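Local coordinates for putative adhesin (Komagataella phaffii, PDB 5FX8), which is a putative cell-wall adhesin, seen here as its N-terminal part with two cohesin-like domains, and may mediate cell-cell interaction through salt bridges and hydrogen bonds, at residues C[38-52]-C[88-101]. Sequence-based numbering, arbitrary orientation.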
loop_
_atom_site.group_PDB
_atom_site.type_symbol
_atom_site.label_atom_id
_atom_site.label_comp_id
_atom_site.label_asym_id
_atom_site.label_seq_id
_atom_site.Cartn_x
_atom_site.Cartn_y
_atom_site.Cartn_z
ATOM N N GLU C 38 88.295 11.617 27.684
ATOM C CA GLU C 38 89.121 11.587 26.487
ATOM C C GLU C 38 88.594 10.646 25.416
ATOM O O GLU C 38 88.951 10.814 24.249
ATOM C CB GLU C 38 90.556 11.195 26.856
ATOM C CG GLU C 38 90.660 10.118 27.941
ATOM C CD GLU C 38 90.912 8.724 27.384
ATOM O OE1 GLU C 38 91.292 8.614 26.200
ATOM O OE2 GLU C 38 90.737 7.738 28.135
ATOM N N THR C 39 87.720 9.707 25.785
ATOM C CA THR C 39 87.325 8.543 24.990
ATOM C C THR C 39 88.497 7.920 24.237
ATOM O O THR C 39 89.001 8.442 23.234
ATOM C CB THR C 39 86.150 8.850 24.047
ATOM O OG1 THR C 39 85.729 7.635 23.425
ATOM C CG2 THR C 39 86.486 9.825 22.967
ATOM N N ILE C 40 88.898 6.745 24.712
ATOM C CA ILE C 40 90.152 6.113 24.328
ATOM C C ILE C 40 90.156 5.793 22.839
ATOM O O ILE C 40 91.067 5.129 22.347
ATOM C CB ILE C 40 90.410 4.840 25.167
ATOM C CG1 ILE C 40 89.105 4.081 25.434
ATOM C CG2 ILE C 40 91.165 5.165 26.463
ATOM C CD1 ILE C 40 89.309 2.700 26.004
ATOM N N ALA C 41 89.166 6.278 22.105
ATOM C CA ALA C 41 88.990 5.893 20.705
ATOM C C ALA C 41 90.228 6.261 19.845
ATOM O O ALA C 41 91.014 7.050 20.347
ATOM C CB ALA C 41 87.723 6.533 20.180
ATOM N N GLY C 42 90.474 5.734 18.622
ATOM C CA GLY C 42 89.717 4.721 17.888
ATOM C C GLY C 42 89.617 3.419 18.616
ATOM O O GLY C 42 88.861 3.356 19.548
ATOM N N ASP C 43 90.351 2.394 18.219
ATOM C CA ASP C 43 90.579 1.170 18.994
ATOM C C ASP C 43 89.521 0.780 20.054
ATOM O O ASP C 43 89.446 -0.382 20.472
ATOM C CB ASP C 43 92.013 1.256 19.618
ATOM C CG ASP C 43 92.175 2.347 20.657
ATOM O OD1 ASP C 43 91.141 2.712 21.284
ATOM O OD2 ASP C 43 93.364 2.746 20.870
ATOM N N ALA C 44 88.719 1.749 20.499
ATOM C CA ALA C 44 87.819 1.639 21.639
ATOM C C ALA C 44 86.458 1.111 21.230
ATOM O O ALA C 44 85.941 1.426 20.159
ATOM C CB ALA C 44 87.641 3.001 22.314
ATOM N N THR C 45 85.876 0.313 22.102
ATOM C CA THR C 45 84.616 -0.341 21.825
ATOM C C THR C 45 83.625 0.029 22.912
ATOM O O THR C 45 84.002 0.235 24.067
ATOM C CB THR C 45 84.797 -1.840 21.757
ATOM O OG1 THR C 45 85.421 -2.273 22.968
ATOM C CG2 THR C 45 85.680 -2.215 20.563
ATOM N N ILE C 46 82.367 0.152 22.520
ATOM C CA ILE C 46 81.279 0.430 23.434
ATOM C C ILE C 46 80.228 -0.635 23.202
ATOM O O ILE C 46 79.656 -0.715 22.110
ATOM C CB ILE C 46 80.686 1.827 23.222
ATOM C CG1 ILE C 46 81.796 2.866 23.212
ATOM C CG2 ILE C 46 79.693 2.129 24.305
ATOM C CD1 ILE C 46 81.319 4.267 23.101
ATOM N N GLU C 47 79.987 -1.457 24.209
ATOM C CA GLU C 47 79.036 -2.547 24.111
ATOM C C GLU C 47 77.716 -2.147 24.757
ATOM O O GLU C 47 77.698 -1.711 25.912
ATOM C CB GLU C 47 79.611 -3.795 24.758
ATOM C CG GLU C 47 80.773 -4.321 23.999
ATOM C CD GLU C 47 81.110 -5.716 24.413
ATOM O OE1 GLU C 47 80.880 -6.037 25.595
ATOM O OE2 GLU C 47 81.577 -6.497 23.556
ATOM N N VAL C 48 76.619 -2.290 24.010
ATOM C CA VAL C 48 75.271 -1.982 24.486
ATOM C C VAL C 48 74.380 -3.175 24.195
ATOM O O VAL C 48 74.282 -3.618 23.048
ATOM C CB VAL C 48 74.652 -0.729 23.835
ATOM C CG1 VAL C 48 73.376 -0.389 24.549
ATOM C CG2 VAL C 48 75.563 0.443 23.896
ATOM N N SER C 49 73.721 -3.683 25.218
ATOM C CA SER C 49 72.855 -4.825 25.012
ATOM C C SER C 49 71.495 -4.332 24.556
ATOM O O SER C 49 71.023 -3.286 24.993
ATOM C CB SER C 49 72.729 -5.641 26.285
ATOM O OG SER C 49 72.075 -4.881 27.270
ATOM N N ILE C 50 70.907 -5.053 23.619
ATOM C CA ILE C 50 69.570 -4.766 23.118
ATOM C C ILE C 50 68.623 -5.765 23.771
ATOM O O ILE C 50 68.919 -6.962 23.769
ATOM C CB ILE C 50 69.511 -4.869 21.579
ATOM C CG1 ILE C 50 69.930 -3.563 20.900
ATOM C CG2 ILE C 50 68.115 -5.230 21.104
ATOM C CD1 ILE C 50 71.358 -3.219 21.060
ATOM N N PRO C 51 67.517 -5.323 24.363
ATOM C CA PRO C 51 66.592 -6.267 24.999
ATOM C C PRO C 51 66.009 -7.248 24.000
ATOM O O PRO C 51 65.750 -6.909 22.854
ATOM C CB PRO C 51 65.507 -5.357 25.579
ATOM C CG PRO C 51 65.626 -4.098 24.842
ATOM C CD PRO C 51 67.063 -3.935 24.505
ATOM N N ASN C 52 65.782 -8.478 24.457
ATOM C CA ASN C 52 65.361 -9.543 23.549
ATOM C C ASN C 52 64.066 -9.233 22.810
ATOM O O ASN C 52 63.794 -9.861 21.788
ATOM C CB ASN C 52 65.208 -10.845 24.318
ATOM C CG ASN C 52 66.467 -11.218 25.040
ATOM O OD1 ASN C 52 67.557 -10.956 24.544
ATOM N ND2 ASN C 52 66.337 -11.806 26.225
ATOM N N HIS C 88 73.118 -10.667 22.069
ATOM C CA HIS C 88 72.258 -9.488 21.975
ATOM C C HIS C 88 72.995 -8.222 22.397
ATOM O O HIS C 88 72.442 -7.342 23.047
ATOM C CB HIS C 88 70.956 -9.679 22.753
ATOM C CG HIS C 88 70.084 -10.741 22.167
ATOM N ND1 HIS C 88 68.991 -10.457 21.378
ATOM C CD2 HIS C 88 70.176 -12.091 22.207
ATOM C CE1 HIS C 88 68.435 -11.586 20.974
ATOM N NE2 HIS C 88 69.131 -12.593 21.470
ATOM N N VAL C 89 74.242 -8.104 21.964
ATOM C CA VAL C 89 75.094 -6.985 22.328
ATOM C C VAL C 89 75.499 -6.248 21.067
ATOM O O VAL C 89 76.015 -6.856 20.125
ATOM C CB VAL C 89 76.337 -7.454 23.096
ATOM C CG1 VAL C 89 77.322 -6.301 23.232
ATOM C CG2 VAL C 89 75.926 -8.024 24.445
ATOM N N LEU C 90 75.284 -4.947 21.054
ATOM C CA LEU C 90 75.702 -4.121 19.937
ATOM C C LEU C 90 77.045 -3.491 20.280
ATOM O O LEU C 90 77.185 -2.882 21.340
ATOM C CB LEU C 90 74.650 -3.053 19.645
ATOM C CG LEU C 90 74.845 -2.190 18.403
ATOM C CD1 LEU C 90 74.809 -3.049 17.165
ATOM C CD2 LEU C 90 73.820 -1.093 18.307
ATOM N N THR C 91 78.035 -3.649 19.405
ATOM C CA THR C 91 79.366 -3.117 19.661
ATOM C C THR C 91 79.653 -1.953 18.728
ATOM O O THR C 91 79.593 -2.101 17.512
ATOM C CB THR C 91 80.439 -4.185 19.483
ATOM O OG1 THR C 91 80.110 -5.340 20.257
ATOM C CG2 THR C 91 81.768 -3.644 19.933
ATOM N N PHE C 92 79.989 -0.808 19.286
ATOM C CA PHE C 92 80.467 0.298 18.476
ATOM C C PHE C 92 81.986 0.282 18.533
ATOM O O PHE C 92 82.566 0.166 19.613
ATOM C CB PHE C 92 79.925 1.631 18.983
ATOM C CG PHE C 92 78.425 1.733 18.973
ATOM C CD1 PHE C 92 77.658 1.111 19.935
ATOM C CD2 PHE C 92 77.788 2.493 18.034
ATOM C CE1 PHE C 92 76.290 1.221 19.926
ATOM C CE2 PHE C 92 76.439 2.604 18.033
ATOM C CZ PHE C 92 75.686 1.966 18.976
ATOM N N THR C 93 82.626 0.366 17.378
ATOM C CA THR C 93 84.078 0.299 17.286
ATOM C C THR C 93 84.594 1.493 16.501
ATOM O O THR C 93 84.394 1.571 15.291
ATOM C CB THR C 93 84.506 -0.997 16.632
ATOM O OG1 THR C 93 84.022 -2.087 17.415
ATOM C CG2 THR C 93 85.994 -1.057 16.544
ATOM N N PHE C 94 85.278 2.401 17.177
ATOM C CA PHE C 94 85.805 3.579 16.512
ATOM C C PHE C 94 86.993 3.229 15.616
ATOM O O PHE C 94 87.694 2.240 15.837
ATOM C CB PHE C 94 86.205 4.609 17.549
ATOM C CG PHE C 94 85.063 5.139 18.348
ATOM C CD1 PHE C 94 84.586 4.458 19.441
ATOM C CD2 PHE C 94 84.482 6.342 18.022
ATOM C CE1 PHE C 94 83.537 4.971 20.179
ATOM C CE2 PHE C 94 83.447 6.847 18.757
ATOM C CZ PHE C 94 82.974 6.168 19.825
ATOM N N SER C 95 87.229 4.071 14.609
ATOM C CA SER C 95 88.147 3.762 13.498
ATOM C C SER C 95 89.277 4.790 13.443
ATOM O O SER C 95 89.434 5.542 12.472
ATOM C CB SER C 95 87.360 3.715 12.167
ATOM O OG SER C 95 86.132 2.994 12.278
ATOM N N ASP C 96 90.107 4.814 14.505
ATOM C CA ASP C 96 91.055 5.913 14.715
ATOM C C ASP C 96 92.259 5.434 15.542
ATOM O O ASP C 96 92.184 5.447 16.805
ATOM C CB ASP C 96 90.421 7.100 15.397
ATOM C CG ASP C 96 90.770 8.371 14.668
ATOM O OD1 ASP C 96 91.429 8.343 13.628
ATOM O OD2 ASP C 96 90.321 9.422 15.183
ATOM N N PRO C 97 93.374 5.059 14.924
ATOM C CA PRO C 97 94.345 4.242 15.589
ATOM C C PRO C 97 95.090 5.066 16.644
ATOM O O PRO C 97 95.637 6.140 16.333
ATOM C CB PRO C 97 95.218 3.860 14.472
ATOM C CG PRO C 97 95.177 5.005 13.441
ATOM C CD PRO C 97 93.833 5.652 13.628
ATOM N N GLY C 98 95.241 4.502 17.869
ATOM C CA GLY C 98 95.752 5.106 19.017
ATOM C C GLY C 98 95.706 6.611 18.879
ATOM O O GLY C 98 96.714 7.247 18.533
ATOM N N GLN C 99 94.516 7.204 19.014
ATOM C CA GLN C 99 94.322 8.615 18.655
ATOM C C GLN C 99 93.087 9.117 19.403
ATOM O O GLN C 99 91.973 9.004 18.902
ATOM C CB GLN C 99 94.142 8.783 17.164
ATOM C CG GLN C 99 95.300 9.416 16.446
ATOM C CD GLN C 99 94.871 10.177 15.215
ATOM O OE1 GLN C 99 93.820 9.959 14.666
ATOM N NE2 GLN C 99 95.687 11.089 14.786
ATOM N N VAL C 100 93.311 9.695 20.583
ATOM C CA VAL C 100 92.272 10.274 21.432
ATOM C C VAL C 100 91.287 11.130 20.635
ATOM O O VAL C 100 91.694 11.949 19.807
ATOM C CB VAL C 100 92.929 11.104 22.547
ATOM C CG1 VAL C 100 91.898 11.758 23.417
ATOM C CG2 VAL C 100 93.816 10.235 23.391
ATOM N N ILE C 101 89.985 10.940 20.867
ATOM C CA ILE C 101 88.946 11.764 20.249
ATOM C C ILE C 101 88.546 12.834 21.248
ATOM O O ILE C 101 88.167 12.522 22.379
ATOM C CB ILE C 101 87.725 10.925 19.833
ATOM C CG1 ILE C 101 87.926 10.255 18.488
ATOM C CG2 ILE C 101 86.529 11.794 19.659
ATOM C CD1 ILE C 101 88.858 9.155 18.501
#
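I46 and F92 form a hydrogen-bonded pair at the middle of two antiparallel strands, 45-49 and 89-94, whose axes run at 157° to each other. I46 N donates to F92 O at 2.9 Å, and F92 N returns a bond to I46 O at 2.8 Å. V48 and L90 repeat the doubled bond, while one bond each, I50 N to H88 O and F94 N to A44 O, extends the pairing beyond the ends of strand 45-49.

F94 can be followed outward. Its CB lies near the CA of G42, whose placement is doubtful, and with CG anti to the carbonyl carbon (chi1 -65°) the ring goes on toward strand 45-49. CG lies 3.5 Å from the CB of A41, a poorly ordered residue whose methyl group is modelled over one ring face as a CH-pi contact, 29° off the normal. CD1 meets A44 O in the ring plane; CE1, farther along that edge, reaches I46 CD1 at 3.7 Å, and CZ also borders this methyl. L79 of the adjacent strand 77-84 touches the same phenylalanine.

Near the other end, I50 CD1 packs on L90 CB at 3.6 Å, and N52 OD1 stands 3.4 Å above the H88 ring, over its centre. On the face carrying E47, T91 and V89, E47 CB rests 3.7 Å from V89 CG1.

Alternation thus divides the pair of strands chemically. I46, V48, L90 and F92 turn to a buried apolar side, where F29 and F31 meet the F92 ring edge-to-face; T45, E47, S49, T91 and T93, with V89 among them, make a largely polar, more exposed one. Within this first cohesin-like domain, backbone bonds hold the register of the antiparallel pair, and its apolar side packs into the domain interior.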